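PDB 4F0L: amidohydrolase from Brucella melitensis biovar Abortus, which probably acts as a metal-dependent deaminase of the amidohydrolase family, here with a ferric ion bound in its metal site. Local coordinates for residues Tyr114-Gly126 with Val423-Gly437. Numbering follows the deposited sequence.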
loop_
_atom_site.group_PDB
_atom_site.type_symbol
_atom_site.label_atom_id
_atom_site.label_comp_id
_atom_site.label_asym_id
_atom_site.label_seq_id
_atom_site.Cartn_x
_atom_site.Cartn_y
_atom_site.Cartn_z
ATOM N N TYR B 114 -1.269 19.500 3.304
ATOM C CA TYR B 114 -0.046 19.887 2.607
ATOM C C TYR B 114 1.178 19.530 3.450
ATOM O O TYR B 114 2.220 19.167 2.904
ATOM C CB TYR B 114 -0.077 21.376 2.174
ATOM C CG TYR B 114 -1.211 21.730 1.197
ATOM C CD1 TYR B 114 -1.785 20.769 0.358
ATOM C CD2 TYR B 114 -1.699 23.022 1.109
ATOM C CE1 TYR B 114 -2.821 21.087 -0.504
ATOM C CE2 TYR B 114 -2.703 23.343 0.244
ATOM C CZ TYR B 114 -3.269 22.380 -0.559
ATOM O OH TYR B 114 -4.297 22.683 -1.427
ATOM N N VAL B 115 1.061 19.594 4.780
ATOM C CA VAL B 115 2.127 19.094 5.636
ATOM C C VAL B 115 2.363 17.583 5.412
ATOM O O VAL B 115 3.503 17.113 5.276
ATOM C CB VAL B 115 1.849 19.400 7.113
ATOM C CG1 VAL B 115 2.662 18.469 8.031
ATOM C CG2 VAL B 115 2.099 20.885 7.414
ATOM N N ASP B 116 1.282 16.820 5.403
ATOM C CA ASP B 116 1.355 15.383 5.134
ATOM C C ASP B 116 2.022 15.117 3.740
ATOM O O ASP B 116 2.923 14.278 3.596
ATOM C CB ASP B 116 -0.083 14.841 5.184
ATOM C CG ASP B 116 -0.184 13.482 5.791
ATOM O OD1 ASP B 116 0.714 12.673 5.459
ATOM O OD2 ASP B 116 -1.194 13.203 6.537
ATOM N N MET B 117 1.589 15.849 2.715
ATOM C CA MET B 117 2.201 15.713 1.370
ATOM C C MET B 117 3.691 16.038 1.411
ATOM O O MET B 117 4.486 15.299 0.882
ATOM C CB MET B 117 1.526 16.644 0.366
ATOM C CG MET B 117 0.112 16.196 -0.042
ATOM S SD MET B 117 -0.577 17.329 -1.258
ATOM C CE MET B 117 -2.068 16.467 -1.780
ATOM N N LEU B 118 4.061 17.147 2.051
ATOM C CA LEU B 118 5.480 17.529 2.157
ATOM C C LEU B 118 6.282 16.434 2.860
ATOM O O LEU B 118 7.350 16.056 2.384
ATOM C CB LEU B 118 5.657 18.880 2.865
ATOM C CG LEU B 118 5.411 20.119 1.996
ATOM C CD1 LEU B 118 5.209 21.389 2.805
ATOM C CD2 LEU B 118 6.615 20.316 1.031
ATOM N N GLU B 119 5.753 15.897 3.950
ATOM C CA GLU B 119 6.413 14.813 4.671
ATOM C C GLU B 119 6.561 13.505 3.835
ATOM O O GLU B 119 7.477 12.728 4.034
ATOM C CB GLU B 119 5.721 14.543 5.999
ATOM C CG GLU B 119 5.880 15.652 7.038
ATOM C CD GLU B 119 5.279 15.275 8.405
ATOM O OE1 GLU B 119 4.675 14.168 8.495
ATOM O OE2 GLU B 119 5.436 16.064 9.394
ATOM N N ALA B 120 5.713 13.350 2.836
ATOM C CA ALA B 120 5.786 12.238 1.934
ATOM C C ALA B 120 6.702 12.530 0.711
ATOM O O ALA B 120 6.874 11.648 -0.128
ATOM C CB ALA B 120 4.375 11.875 1.459
ATOM N N GLY B 121 7.225 13.753 0.585
ATOM C CA GLY B 121 8.170 14.064 -0.485
ATOM C C GLY B 121 7.531 14.737 -1.697
ATOM O O GLY B 121 8.149 14.799 -2.774
ATOM N N PHE B 122 6.273 15.176 -1.578
ATOM C CA PHE B 122 5.657 15.958 -2.641
ATOM C C PHE B 122 5.969 17.423 -2.380
ATOM O O PHE B 122 5.705 17.915 -1.279
ATOM C CB PHE B 122 4.134 15.807 -2.642
ATOM C CG PHE B 122 3.648 14.436 -2.965
ATOM C CD1 PHE B 122 3.559 14.010 -4.274
ATOM C CD2 PHE B 122 3.208 13.577 -1.945
ATOM C CE1 PHE B 122 3.033 12.765 -4.574
ATOM C CE2 PHE B 122 2.711 12.337 -2.230
ATOM C CZ PHE B 122 2.622 11.923 -3.551
ATOM N N THR B 123 6.480 18.135 -3.390
ATOM C CA THR B 123 6.937 19.525 -3.249
ATOM C C THR B 123 6.032 20.578 -3.899
ATOM O O THR B 123 6.247 21.794 -3.733
ATOM C CB THR B 123 8.346 19.678 -3.813
ATOM O OG1 THR B 123 8.423 19.116 -5.142
ATOM C CG2 THR B 123 9.354 18.949 -2.891
ATOM N N ARG B 124 5.014 20.121 -4.625
ATOM C CA ARG B 124 4.029 21.009 -5.271
ATOM C C ARG B 124 2.719 20.294 -5.298
ATOM O O ARG B 124 2.697 19.068 -5.422
ATOM C CB ARG B 124 4.425 21.410 -6.713
ATOM C CG ARG B 124 3.410 22.276 -7.436
ATOM C CD ARG B 124 3.925 22.761 -8.786
ATOM N NE ARG B 124 5.018 23.714 -8.621
ATOM C CZ ARG B 124 4.896 25.039 -8.633
ATOM N NH1 ARG B 124 3.709 25.624 -8.791
ATOM N NH2 ARG B 124 5.982 25.795 -8.486
ATOM N N VAL B 125 1.637 21.049 -5.186
ATOM C CA VAL B 125 0.337 20.460 -5.287
ATOM C C VAL B 125 -0.467 21.132 -6.368
ATOM O O VAL B 125 -0.400 22.349 -6.552
ATOM C CB VAL B 125 -0.435 20.460 -3.932
ATOM C CG1 VAL B 125 -0.665 21.880 -3.408
ATOM C CG2 VAL B 125 -1.760 19.677 -4.100
ATOM N N GLY B 126 -1.214 20.308 -7.092
ATOM C CA GLY B 126 -2.208 20.765 -8.063
ATOM C C GLY B 126 -3.564 20.669 -7.456
ATOM O O GLY B 126 -4.138 19.593 -7.386
ATOM N N VAL B 423 11.272 9.103 3.386
ATOM C CA VAL B 423 11.630 10.544 3.220
ATOM C C VAL B 423 12.320 11.102 4.479
ATOM O O VAL B 423 11.858 10.882 5.608
ATOM C CB VAL B 423 10.375 11.361 2.875
ATOM C CG1 VAL B 423 10.632 12.875 2.967
ATOM C CG2 VAL B 423 9.855 10.966 1.507
ATOM N N CYS B 424 13.456 11.754 4.284
ATOM C CA CYS B 424 14.195 12.380 5.379
ATOM C C CYS B 424 13.969 13.913 5.375
ATOM O O CYS B 424 13.093 14.417 6.064
ATOM C CB CYS B 424 15.670 12.009 5.309
ATOM S SG CYS B 424 16.557 12.404 6.833
ATOM N N ASP B 425 14.714 14.638 4.536
ATOM C CA ASP B 425 14.537 16.085 4.397
ATOM C C ASP B 425 13.833 16.445 3.102
ATOM O O ASP B 425 13.932 15.735 2.099
ATOM C CB ASP B 425 15.896 16.794 4.476
ATOM C CG ASP B 425 16.573 16.607 5.825
ATOM O OD1 ASP B 425 15.955 16.097 6.774
ATOM O OD2 ASP B 425 17.766 16.989 5.961
ATOM N N VAL B 426 13.143 17.576 3.111
ATOM C CA VAL B 426 12.460 18.039 1.935
ATOM C C VAL B 426 12.614 19.552 1.858
ATOM O O VAL B 426 12.356 20.245 2.839
ATOM C CB VAL B 426 10.956 17.686 1.985
ATOM C CG1 VAL B 426 10.264 18.201 0.731
ATOM C CG2 VAL B 426 10.717 16.167 2.211
ATOM N N TRP B 427 13.062 20.038 0.700
ATOM C CA TRP B 427 13.206 21.449 0.424
ATOM C C TRP B 427 12.251 21.885 -0.635
ATOM O O TRP B 427 12.088 21.205 -1.664
ATOM C CB TRP B 427 14.564 21.726 -0.107
ATOM C CG TRP B 427 15.743 21.461 0.814
ATOM C CD1 TRP B 427 16.485 22.376 1.522
ATOM C CD2 TRP B 427 16.353 20.166 1.111
ATOM N NE1 TRP B 427 17.499 21.766 2.218
ATOM C CE2 TRP B 427 17.471 20.434 2.004
ATOM C CE3 TRP B 427 16.078 18.852 0.746
ATOM C CZ2 TRP B 427 18.267 19.411 2.508
ATOM C CZ3 TRP B 427 16.925 17.849 1.196
ATOM C CH2 TRP B 427 17.983 18.120 2.075
ATOM N N VAL B 428 11.656 23.060 -0.433
ATOM C CA VAL B 428 10.863 23.742 -1.462
ATOM C C VAL B 428 11.363 25.196 -1.580
ATOM O O VAL B 428 11.434 25.924 -0.583
ATOM C CB VAL B 428 9.354 23.697 -1.135
ATOM C CG1 VAL B 428 8.564 24.568 -2.112
ATOM C CG2 VAL B 428 8.842 22.236 -1.163
ATOM N N ARG B 429 11.727 25.594 -2.789
ATOM C CA ARG B 429 12.336 26.900 -3.049
ATOM C C ARG B 429 13.499 27.109 -2.113
ATOM O O ARG B 429 13.701 28.203 -1.587
ATOM C CB ARG B 429 11.332 28.061 -2.977
ATOM C CG ARG B 429 10.129 27.884 -3.911
ATOM C CD ARG B 429 9.276 29.146 -4.021
ATOM N NE ARG B 429 8.756 29.550 -2.734
ATOM C CZ ARG B 429 7.714 28.984 -2.132
ATOM N NH1 ARG B 429 7.029 27.986 -2.719
ATOM N NH2 ARG B 429 7.329 29.418 -0.925
ATOM N N GLY B 430 14.301 26.050 -1.945
ATOM C CA GLY B 430 15.469 26.121 -1.130
ATOM C C GLY B 430 15.213 26.149 0.372
ATOM O O GLY B 430 16.175 26.178 1.131
ATOM N N VAL B 431 13.964 26.104 0.820
ATOM C CA VAL B 431 13.673 26.153 2.283
ATOM C C VAL B 431 13.397 24.749 2.784
ATOM O O VAL B 431 12.532 24.059 2.252
ATOM C CB VAL B 431 12.452 27.056 2.608
ATOM C CG1 VAL B 431 12.139 27.023 4.122
ATOM C CG2 VAL B 431 12.700 28.483 2.107
ATOM N N LYS B 432 14.131 24.309 3.809
ATOM C CA LYS B 432 13.934 22.949 4.343
ATOM C C LYS B 432 12.658 22.885 5.142
ATOM O O LYS B 432 12.616 23.375 6.253
ATOM C CB LYS B 432 15.118 22.495 5.220
ATOM C CG LYS B 432 15.021 21.008 5.551
ATOM C CD LYS B 432 16.078 20.543 6.530
ATOM C CE LYS B 432 17.420 20.378 5.880
ATOM N NZ LYS B 432 18.429 19.829 6.828
ATOM N N GLN B 433 11.602 22.308 4.561
ATOM C CA GLN B 433 10.328 22.271 5.236
ATOM C C GLN B 433 10.200 21.027 6.132
ATOM O O GLN B 433 9.528 21.100 7.144
ATOM C CB GLN B 433 9.152 22.347 4.262
ATOM C CG GLN B 433 9.058 23.656 3.488
ATOM C CD GLN B 433 8.672 24.833 4.382
ATOM O OE1 GLN B 433 8.338 24.634 5.544
ATOM N NE2 GLN B 433 8.766 26.055 3.863
ATOM N N VAL B 434 10.877 19.937 5.769
ATOM C CA VAL B 434 10.782 18.670 6.469
ATOM C C VAL B 434 12.181 18.251 6.872
ATOM O O VAL B 434 13.110 18.304 6.054
ATOM C CB VAL B 434 10.124 17.591 5.574
ATOM C CG1 VAL B 434 10.107 16.226 6.302
ATOM C CG2 VAL B 434 8.720 18.053 5.150
ATOM N N GLU B 435 12.343 17.883 8.127
ATOM C CA GLU B 435 13.616 17.416 8.643
ATOM C C GLU B 435 13.415 16.058 9.346
ATOM O O GLU B 435 12.606 15.953 10.241
ATOM C CB GLU B 435 14.226 18.403 9.613
ATOM C CG GLU B 435 15.617 17.972 10.029
ATOM C CD GLU B 435 16.237 18.901 11.014
ATOM O OE1 GLU B 435 16.729 19.939 10.564
ATOM O OE2 GLU B 435 16.225 18.581 12.228
ATOM N N GLY B 436 14.195 15.044 8.951
ATOM C CA GLY B 436 14.060 13.705 9.503
ATOM C C GLY B 436 12.600 13.255 9.488
ATOM O O GLY B 436 12.112 12.723 10.473
ATOM N N GLY B 437 11.896 13.509 8.396
ATOM C CA GLY B 437 10.525 13.058 8.270
ATOM C C GLY B 437 9.466 13.948 8.883
ATOM O O GLY B 437 8.284 13.712 8.694
#
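Leu118, at the C-terminal end of helix 103-119, lies against one face of the hairpin made by strands 422-428 and 431-435. Its CD2 meets Val428 CG2 at 3.7 Å, the two side chains crossing at about a right angle, while its CB rests 3.9 Å from Val434 CG2. The same methyl of Val428 also touches Thr123: CG2 of Val428 lies 3.7 Å from Thr123 CB, and these side chains run past each other in opposite directions. Val426 fills the middle, with CG1 3.8 Å from Thr123 CG2 and CG2 against the carbonyl O of Leu118, which is already bonded to Gly121 N in the Schellman motif that ends the helix. Beyond it Val423 straddles that turn: CG1, anti to its own backbone N (chi1 169°), reaches Glu119 O at 3.3 Å, and CG2 packs on Ala120 O. Glu119 lays its extended chain across Val434 and past Gly437 O, and its OE2 is held by a salt bridge to Arg442 and a hydrogen bond from the backbone N of His439. A classic beta bulge, Gln433 and Val434 opposite Val426, lets Val426 O accept from both their backbone N atoms. The axis of the last turns, 114-119, crosses that of strand 431-435 at -88°. Strand 122-129 pairs with strands 56-66 and 160-167, and helix 145-157 packs on Leu118 through Ala157; strand 395-399 joins 56-66 to 422-428, so the contact ties the helix to the hairpin extending the same sheet.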